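Cell division control protein 45 cdc45 putative (Entamoeba histolytica, PDB 6CC2) probably acts in DNA replication as the Cdc45 subunit of the CMG (Cdc45-MCM-GINS) replicative helicase, as its eukaryotic relatives do. Local coordinates at residues Met255-Met260 against Asn336-Ser341; Leu259-His264 against Lys399-Asn404. One frame throughout, in Å; residues are numbered along the deposited sequence. Where two conformers were deposited one is given.

Contact 1: Met255-Met260 against Asn336-Ser341; sequences MDCQLM and NLFLPS. With EDO (1,2-ethanediol), chain K.
Ser-341 and Gln-258 meet through the hydroxyl OG, which accepts from Gln-258 NE2 at 2.6 Å with an N-H...O angle of 166° and the oxygen only 7° out of the amide plane. The same hydroxyl donates to Asp-256 OD2 at 2.8 Å, using the carboxylate's anti lone pair. Gln-258 NE2 also reaches Leu-339 O at 3.1 Å, arriving well above that carbonyl plane; two acceptors close to the amide plane fix the rotation of the amide. The bend at chi2 (-59°) places CD of Gln-258 near Ser-341 OG. Behind these bonds lies an antiparallel ladder pairing Asp-256 with Leu-339, where Leu-339 N gives to Asp-256 O and the return bond is weak. Just past it, Gln-258 N donates to Leu-337 O at 2.8 Å, and Gln-258 is the centre of an inverse gamma turn that ends the strand. On the face of Cys-257 and Phe-338, Cys-257 SG lies 4.7 Å from the centroid of the Phe-338 ring, obliquely off its normal, and touches Leu-337 CD2 at 3.7 Å. The selenium of Met-255 rests on the backbone of Leu-339, 3.7 Å from its C atom. Strand 251-257 is central in a three-stranded mixed sheet, between 237-238 and 338-344; helix 315-331 packs against Phe-338, and helix 219-233 against Leu-339 and Pro-340.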
HETATM    1  N   MSE A 255     -23.225   1.421   0.380  1.00 24.86           N
HETATM    2  CA  MSE A 255     -22.776   1.678  -1.002  1.00 22.38           C
HETATM    3  C   MSE A 255     -22.170   3.066  -1.035  1.00 21.50           C
HETATM    4  O   MSE A 255     -22.667   3.981  -0.404  1.00 25.38           O
HETATM    5  CB  MSE A 255     -23.936   1.555  -1.981  1.00 28.40           C
HETATM    6  CG  MSE A 255     -23.526   1.735  -3.448  1.00 32.02           C
HETATM    7 SE   MSE A 255     -22.212   0.412  -4.074  1.00 33.68          SE
HETATM    8  CE  MSE A 255     -23.071  -1.214  -3.355  1.00 32.13           C
ATOM      9  N   ASP A 256     -21.071   3.230  -1.770  1.00 21.69           N
ATOM     10  CA  ASP A 256     -20.323   4.476  -1.718  1.00 24.46           C
ATOM     11  C   ASP A 256     -19.727   4.759  -3.095  1.00 24.50           C
ATOM     12  O   ASP A 256     -19.632   3.881  -3.950  1.00 26.33           O
ATOM     13  CB  ASP A 256     -19.229   4.386  -0.658  1.00 28.80           C
ATOM     14  CG  ASP A 256     -18.807   5.740  -0.124  1.00 37.15           C
ATOM     15  OD1 ASP A 256     -19.464   6.744  -0.443  1.00 38.65           O
ATOM     16  OD2 ASP A 256     -17.809   5.780   0.630  1.00 35.54           O
ATOM     17  N   CYS A 257     -19.333   6.006  -3.292  1.00 22.96           N
ATOM     18  CA  CYS A 257     -18.658   6.468  -4.512  1.00 25.22           C
ATOM     19  C   CYS A 257     -17.183   6.670  -4.196  1.00 26.57           C
ATOM     20  O   CYS A 257     -16.812   7.600  -3.470  1.00 30.30           O
ATOM     21  CB  CYS A 257     -19.308   7.758  -5.010  1.00 29.26           C
ATOM     22  SG  CYS A 257     -18.596   8.347  -6.553  1.00 31.62           S
ATOM     23  N   GLN A 258     -16.333   5.803  -4.733  1.00 22.61           N
ATOM     24  CA  GLN A 258     -14.971   5.664  -4.208  1.00 23.69           C
ATOM     25  C   GLN A 258     -14.005   6.657  -4.865  1.00 24.44           C
ATOM     26  O   GLN A 258     -12.985   6.295  -5.440  1.00 26.89           O
ATOM     27  CB  GLN A 258     -14.481   4.233  -4.394  1.00 28.98           C
ATOM     28  CG  GLN A 258     -15.323   3.210  -3.644  1.00 28.29           C
ATOM     29  CD  GLN A 258     -15.354   3.465  -2.158  1.00 26.21           C
ATOM     30  OE1 GLN A 258     -14.566   4.262  -1.624  1.00 27.47           O
ATOM     31  NE2 GLN A 258     -16.244   2.787  -1.464  1.00 25.65           N
ATOM     32  N   LEU A 259     -14.352   7.927  -4.769  1.00 19.84           N
ATOM     33  CA  LEU A 259     -13.399   8.995  -5.095  1.00 18.04           C
ATOM     34  C   LEU A 259     -12.536   9.249  -3.865  1.00 20.02           C
ATOM     35  O   LEU A 259     -13.030   9.263  -2.730  1.00 21.56           O
ATOM     36  CB  LEU A 259     -14.122  10.267  -5.510  1.00 20.88           C
ATOM     37  CG  LEU A 259     -14.951  10.179  -6.792  1.00 23.60           C
ATOM     38  CD1 LEU A 259     -15.660  11.505  -7.018  1.00 26.78           C
ATOM     39  CD2 LEU A 259     -14.065   9.834  -7.994  1.00 23.87           C
HETATM   40  N   MSE A 260     -11.244   9.410  -4.091  1.00 19.37           N
HETATM   41  CA  MSE A 260     -10.276   9.479  -2.994  1.00 17.09           C
HETATM   42  C   MSE A 260     -10.564  10.580  -1.998  1.00 16.26           C
HETATM   43  O   MSE A 260     -10.554  11.782  -2.352  1.00 17.87           O
HETATM   44  CB  MSE A 260      -8.845   9.707  -3.594  1.00 25.15           C
HETATM   45  CG  MSE A 260      -7.811   9.977  -2.531  1.00 41.92           C
HETATM   46 SE   MSE A 260      -6.018  10.126  -3.334  1.00 51.60          SE
HETATM   47  CE  MSE A 260      -6.319  11.399  -4.707  1.00 59.14           C
ATOM     48  N   ASN A 336     -16.967   0.175 -11.412  1.00 26.33           N
ATOM     49  CA  ASN A 336     -16.367  -0.207 -10.131  1.00 26.10           C
ATOM     50  C   ASN A 336     -16.065   0.995  -9.247  1.00 24.00           C
ATOM     51  O   ASN A 336     -15.512   0.829  -8.153  1.00 25.90           O
ATOM     52  CB  ASN A 336     -15.080  -0.999 -10.334  1.00 33.29           C
ATOM     53  CG  ASN A 336     -15.333  -2.446 -10.671  1.00 38.28           C
ATOM     54  OD1 ASN A 336     -16.410  -2.973 -10.420  1.00 42.79           O
ATOM     55  ND2 ASN A 336     -14.333  -3.094 -11.251  1.00 37.97           N
ATOM     56  N   LEU A 337     -16.382   2.208  -9.694  1.00 24.22           N
ATOM     57  CA  LEU A 337     -16.287   3.343  -8.786  1.00 23.29           C
ATOM     58  C   LEU A 337     -17.266   3.195  -7.628  1.00 22.11           C
ATOM     59  O   LEU A 337     -17.027   3.723  -6.537  1.00 23.63           O
ATOM     60  CB  LEU A 337     -16.552   4.632  -9.539  1.00 25.29           C
ATOM     61  CG  LEU A 337     -16.462   5.918  -8.723  1.00 25.90           C
ATOM     62  CD1 LEU A 337     -15.085   6.104  -8.134  1.00 25.76           C
ATOM     63  CD2 LEU A 337     -16.841   7.076  -9.605  1.00 27.57           C
ATOM     64  N   PHE A 338     -18.375   2.491  -7.840  1.00 22.63           N
ATOM     65  CA  PHE A 338     -19.385   2.326  -6.799  1.00 22.87           C
ATOM     66  C   PHE A 338     -19.144   0.977  -6.136  1.00 22.85           C
ATOM     67  O   PHE A 338     -19.378  -0.078  -6.741  1.00 24.48           O
ATOM     68  CB  PHE A 338     -20.786   2.443  -7.385  1.00 24.74           C
ATOM     69  CG  PHE A 338     -21.058   3.795  -7.963  1.00 26.86           C
ATOM     70  CD1 PHE A 338     -21.414   4.851  -7.142  1.00 30.07           C
ATOM     71  CD2 PHE A 338     -20.914   4.024  -9.327  1.00 31.44           C
ATOM     72  CE1 PHE A 338     -21.657   6.109  -7.671  1.00 33.43           C
ATOM     73  CE2 PHE A 338     -21.151   5.275  -9.853  1.00 35.13           C
ATOM     74  CZ  PHE A 338     -21.523   6.318  -9.019  1.00 34.55           C
ATOM     75  N   LEU A 339     -18.652   1.020  -4.910  1.00 21.29           N
ATOM     76  CA  LEU A 339     -18.371  -0.164  -4.114  1.00 20.57           C
ATOM     77  C   LEU A 339     -18.803   0.118  -2.684  1.00 20.14           C
ATOM     78  O   LEU A 339     -18.794   1.273  -2.248  1.00 21.87           O
ATOM     79  CB  LEU A 339     -16.874  -0.514  -4.116  1.00 23.31           C
ATOM     80  CG  LEU A 339     -16.247  -0.838  -5.471  1.00 25.65           C
ATOM     81  CD1 LEU A 339     -14.726  -0.945  -5.284  1.00 24.07           C
ATOM     82  CD2 LEU A 339     -16.788  -2.113  -6.036  1.00 28.01           C
ATOM     83  N   PRO A 340     -19.150  -0.918  -1.924  1.00 20.80           N
ATOM     84  CA  PRO A 340     -19.465  -0.706  -0.506  1.00 20.63           C
ATOM     85  C   PRO A 340     -18.249  -0.208   0.261  1.00 21.77           C
ATOM     86  O   PRO A 340     -17.120  -0.619   0.005  1.00 22.09           O
ATOM     87  CB  PRO A 340     -19.907  -2.098  -0.026  1.00 22.53           C
ATOM     88  CG  PRO A 340     -19.232  -3.057  -0.956  1.00 25.39           C
ATOM     89  CD  PRO A 340     -19.242  -2.339  -2.308  1.00 24.08           C
ATOM     90  N   SER A 341     -18.494   0.715   1.175  1.00 18.94           N
ATOM     91  CA  SER A 341     -17.510   1.212   2.125  1.00 20.91           C
ATOM     92  C   SER A 341     -17.860   0.706   3.523  1.00 19.65           C
ATOM     93  O   SER A 341     -19.041   0.645   3.893  1.00 20.60           O
ATOM     94  CB  SER A 341     -17.481   2.739   2.147  1.00 27.90           C
ATOM     95  OG  SER A 341     -16.741   3.275   1.077  1.00 29.72           O
TER
HETATM   96  C1  EDO K 610     -20.536   9.653  -1.633  1.00 72.95           C
HETATM   97  O1  EDO K 610     -21.962   9.586  -1.509  1.00 75.82           O
HETATM   98  C2  EDO K 610     -19.955  10.336  -0.400  1.00 70.22           C
HETATM   99  O2  EDO K 610     -20.394   9.659   0.783  1.00 67.99           O

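Contact 2: Leu259-His264 against Lys399-Asn404; sequences LMLLRH and KCIESN. With EDO (1,2-ethanediol), chain K.
Leu-261 and Ile-401 bring their backbones to a CA-CA separation of 8.2 Å, the nearest approach between a type II beta turn at Leu-259 to Leu-262 and one side of helix 393-417. The gap is bridged by side chains. Leu-261, at a left-handed backbone position (phi 56°), sends its CD1 methyl to Cys-400, 3.7 Å from SG, and the same methyl lies 4.2 Å from Ile-401 CG1. Met-260, a selenomethionine, and Asn-404 meet tip to tip: SE is 3.7 Å from Asn-404 ND2, while CE sits 3.8 Å from Asn-404 CG. The Met-260 chain is extended until chi3 (52°) bends the CE methyl to the amide. That amide is held from within its own helix, since ND2 donates to Cys-400 O at 2.9 Å with an N-H...O angle of 165°. Cys-400 O also accepts from Asn-404 N, the two donors coming from opposite faces of its plane; Asn-404 OD1 is satisfied by Arg-275. Farther along, Ile-401 CD1 contacts the backbone oxygen of His-264 at 3.6 Å, and the His-264 ring stacks with Phe-397. On the loop itself, Arg-263 NH2 forms a salt bridge to Asp-356. The arrangement is loop-on-helix packing: a type II turn followed by a short 3-10 segment, joining strand 251-257 to helix 267-273, lays two consecutive side chains against helix 393-417, with apolar and sulfur or selenium contacts carrying the interface.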
ATOM      1  N   LEU A 259     -14.352   7.927  -4.769  1.00 19.84           N
ATOM      2  CA  LEU A 259     -13.399   8.995  -5.095  1.00 18.04           C
ATOM      3  C   LEU A 259     -12.536   9.249  -3.865  1.00 20.02           C
ATOM      4  O   LEU A 259     -13.030   9.263  -2.730  1.00 21.56           O
ATOM      5  CB  LEU A 259     -14.122  10.267  -5.510  1.00 20.88           C
ATOM      6  CG  LEU A 259     -14.951  10.179  -6.792  1.00 23.60           C
ATOM      7  CD1 LEU A 259     -15.660  11.505  -7.018  1.00 26.78           C
ATOM      8  CD2 LEU A 259     -14.065   9.834  -7.994  1.00 23.87           C
HETATM    9  N   MSE A 260     -11.244   9.410  -4.091  1.00 19.37           N
HETATM   10  CA  MSE A 260     -10.276   9.479  -2.994  1.00 17.09           C
HETATM   11  C   MSE A 260     -10.564  10.580  -1.998  1.00 16.26           C
HETATM   12  O   MSE A 260     -10.554  11.782  -2.352  1.00 17.87           O
HETATM   13  CB  MSE A 260      -8.845   9.707  -3.594  1.00 25.15           C
HETATM   14  CG  MSE A 260      -7.811   9.977  -2.531  1.00 41.92           C
HETATM   15 SE   MSE A 260      -6.018  10.126  -3.334  1.00 51.60          SE
HETATM   16  CE  MSE A 260      -6.319  11.399  -4.707  1.00 59.14           C
ATOM     17  N   LEU A 261     -10.836  10.190  -0.749  1.00 15.54           N
ATOM     18  CA  LEU A 261     -11.023  11.101   0.370  1.00 15.52           C
ATOM     19  C   LEU A 261     -12.109  12.151   0.127  1.00 17.26           C
ATOM     20  O   LEU A 261     -12.072  13.223   0.714  1.00 16.69           O
ATOM     21  CB  LEU A 261      -9.697  11.787   0.736  1.00 16.21           C
ATOM     22  CG  LEU A 261      -8.666  10.853   1.362  1.00 18.77           C
ATOM     23  CD1 LEU A 261      -7.369  11.631   1.621  1.00 19.95           C
ATOM     24  CD2 LEU A 261      -9.163  10.255   2.656  1.00 20.53           C
ATOM     25  N   LEU A 262     -13.100  11.822  -0.706  1.00 18.62           N
ATOM     26  CA  LEU A 262     -14.133  12.783  -1.080  1.00 18.48           C
ATOM     27  C   LEU A 262     -14.744  13.490   0.133  1.00 16.67           C
ATOM     28  O   LEU A 262     -14.852  14.713   0.152  1.00 16.38           O
ATOM     29  CB  LEU A 262     -15.210  12.063  -1.886  1.00 18.29           C
ATOM     30  CG  LEU A 262     -16.433  12.880  -2.348  1.00 21.16           C
ATOM     31  CD1 LEU A 262     -15.994  13.999  -3.269  1.00 20.76           C
ATOM     32  CD2 LEU A 262     -17.478  12.000  -3.013  1.00 24.17           C
ATOM     33  N   ARG A 263     -15.193  12.738   1.137  1.00 16.64           N
ATOM     34  CA  ARG A 263     -15.845  13.350   2.281  1.00 18.61           C
ATOM     35  C   ARG A 263     -14.920  14.276   3.049  1.00 19.21           C
ATOM     36  O   ARG A 263     -15.396  15.143   3.777  1.00 19.60           O
ATOM     37  CB  ARG A 263     -16.406  12.265   3.203  1.00 21.12           C
ATOM     38  CG  ARG A 263     -17.677  11.611   2.692  1.00 20.22           C
ATOM     39  CD  ARG A 263     -18.179  10.512   3.653  1.00 21.71           C
ATOM     40  NE  ARG A 263     -17.187   9.436   3.724  1.00 21.06           N
ATOM     41  CZ  ARG A 263     -17.065   8.482   2.810  1.00 22.68           C
ATOM     42  NH1 ARG A 263     -17.887   8.417   1.772  1.00 24.32           N
ATOM     43  NH2 ARG A 263     -16.112   7.576   2.943  1.00 22.45           N
ATOM     44  N   HIS A 264     -13.609  14.128   2.883  1.00 17.21           N
ATOM     45  CA  HIS A 264     -12.614  14.905   3.620  1.00 18.15           C
ATOM     46  C   HIS A 264     -11.891  15.893   2.716  1.00 20.91           C
ATOM     47  O   HIS A 264     -10.826  16.422   3.067  1.00 21.20           O
ATOM     48  CB  HIS A 264     -11.658  13.924   4.293  1.00 19.68           C
ATOM     49  CG  HIS A 264     -12.393  12.811   4.961  1.00 20.30           C
ATOM     50  ND1 HIS A 264     -13.145  13.002   6.103  1.00 20.40           N
ATOM     51  CD2 HIS A 264     -12.583  11.521   4.599  1.00 19.12           C
ATOM     52  CE1 HIS A 264     -13.738  11.861   6.423  1.00 20.98           C
ATOM     53  NE2 HIS A 264     -13.435  10.962   5.510  1.00 20.72           N
ATOM     54  N   LYS A 399      -1.874  15.064   4.768  1.00 19.70           N
ATOM     55  CA  LYS A 399      -0.648  14.623   4.113  1.00 19.92           C
ATOM     56  C   LYS A 399      -0.962  13.966   2.772  1.00 20.76           C
ATOM     57  O   LYS A 399      -0.279  14.223   1.763  1.00 18.94           O
ATOM     58  CB  LYS A 399       0.120  13.653   5.003  1.00 20.84           C
ATOM     59  CG  LYS A 399       1.489  13.267   4.456  1.00 21.53           C
ATOM     60  CD  LYS A 399       2.242  12.326   5.431  1.00 21.35           C
ATOM     61  CE  LYS A 399       3.606  11.933   4.869  1.00 20.08           C
ATOM     62  NZ  LYS A 399       4.341  11.008   5.794  1.00 23.56           N
ATOM     63  N   CYS A 400      -2.004  13.130   2.740  1.00 19.22           N
ATOM     64  CA  CYS A 400      -2.401  12.475   1.501  1.00 18.40           C
ATOM     65  C   CYS A 400      -2.833  13.496   0.456  1.00 17.35           C
ATOM     66  O   CYS A 400      -2.479  13.389  -0.718  1.00 16.43           O
ATOM     67  CB  CYS A 400      -3.538  11.478   1.809  1.00 19.27           C
ATOM     68  SG  CYS A 400      -4.027  10.483   0.433  1.00 21.26           S
ATOM     69  N   ILE A 401      -3.644  14.468   0.864  1.00 15.72           N
ATOM     70  CA  ILE A 401      -4.134  15.477  -0.064  1.00 18.91           C
ATOM     71  C   ILE A 401      -2.978  16.296  -0.626  1.00 20.94           C
ATOM     72  O   ILE A 401      -2.871  16.506  -1.837  1.00 19.19           O
ATOM     73  CB  ILE A 401      -5.174  16.371   0.630  1.00 21.29           C
ATOM     74  CG1 ILE A 401      -6.505  15.607   0.756  1.00 19.74           C
ATOM     75  CG2 ILE A 401      -5.353  17.673  -0.128  1.00 21.88           C
ATOM     76  CD1 ILE A 401      -7.520  16.288   1.661  1.00 20.74           C
ATOM     77  N   GLU A 402      -2.099  16.771   0.249  1.00 19.85           N
ATOM     78  CA  GLU A 402      -0.974  17.578  -0.200  1.00 24.87           C
ATOM     79  C   GLU A 402      -0.066  16.796  -1.150  1.00 20.44           C
ATOM     80  O   GLU A 402       0.351  17.328  -2.191  1.00 21.84           O
ATOM     81  CB  GLU A 402      -0.172  18.080   1.002  1.00 46.25           C
ATOM     82  CG  GLU A 402       1.012  18.955   0.618  1.00 86.12           C
ATOM     83  CD  GLU A 402       1.762  19.488   1.821  1.00119.89           C
ATOM     84  OE1 GLU A 402       1.380  19.147   2.960  1.00131.30           O
ATOM     85  OE2 GLU A 402       2.734  20.249   1.628  1.00131.73           O
ATOM     86  N   SER A 403       0.255  15.546  -0.806  0.52 19.31           N
ATOM     87  CA  SER A 403       1.139  14.752  -1.657  0.52 20.99           C
ATOM     88  C   SER A 403       0.516  14.541  -3.028  0.52 18.95           C
ATOM     89  O   SER A 403       1.180  14.699  -4.055  0.52 19.37           O
ATOM     90  CB  SER A 403       1.456  13.413  -0.993  0.52 22.34           C
ATOM     91  OG  SER A 403       2.180  13.598   0.221  0.52 28.38           O
ATOM     92  N   ASN A 404      -0.758  14.161  -3.070  1.00 18.62           N
ATOM     93  CA  ASN A 404      -1.393  13.905  -4.349  1.00 18.57           C
ATOM     94  C   ASN A 404      -1.523  15.177  -5.187  1.00 19.04           C
ATOM     95  O   ASN A 404      -1.367  15.125  -6.410  1.00 19.19           O
ATOM     96  CB  ASN A 404      -2.745  13.223  -4.128  1.00 18.84           C
ATOM     97  CG  ASN A 404      -2.598  11.721  -3.953  1.00 23.66           C
ATOM     98  OD1 ASN A 404      -2.482  10.983  -4.931  1.00 23.00           O
ATOM     99  ND2 ASN A 404      -2.552  11.269  -2.719  1.00 22.28           N
TER
HETATM  100  C1  EDO K 610     -20.536   9.653  -1.633  1.00 72.95           C
HETATM  101  O1  EDO K 610     -21.962   9.586  -1.509  1.00 75.82           O
HETATM  102  C2  EDO K 610     -19.955  10.336  -0.400  1.00 70.22           C
HETATM  103  O2  EDO K 610     -20.394   9.659   0.783  1.00 67.99           O

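In the fold
Contacts 1 and 2 start from the same length of chain, share Leu-259 and Met-260, and have centres about 15 Å apart. Their direct connection is the salt bridge from Arg-263 NH1 to Asp-256 OD2, 2.9 Å long, which ties the loop to the end of strand 251-257. Asp-256 OD2 therefore has partners from both contacts, and the cation would probably stabilise its negative charge. A 1,2-ethanediol molecule, probably from the crystallisation liquor, lies beside this pair: its O2 accepts from Arg-263 NH1 at 3.0 Å and bonds weakly to Asp-256 OD1. Together the contacts link the three-stranded sheet, through one continuous segment, to helix 393-417.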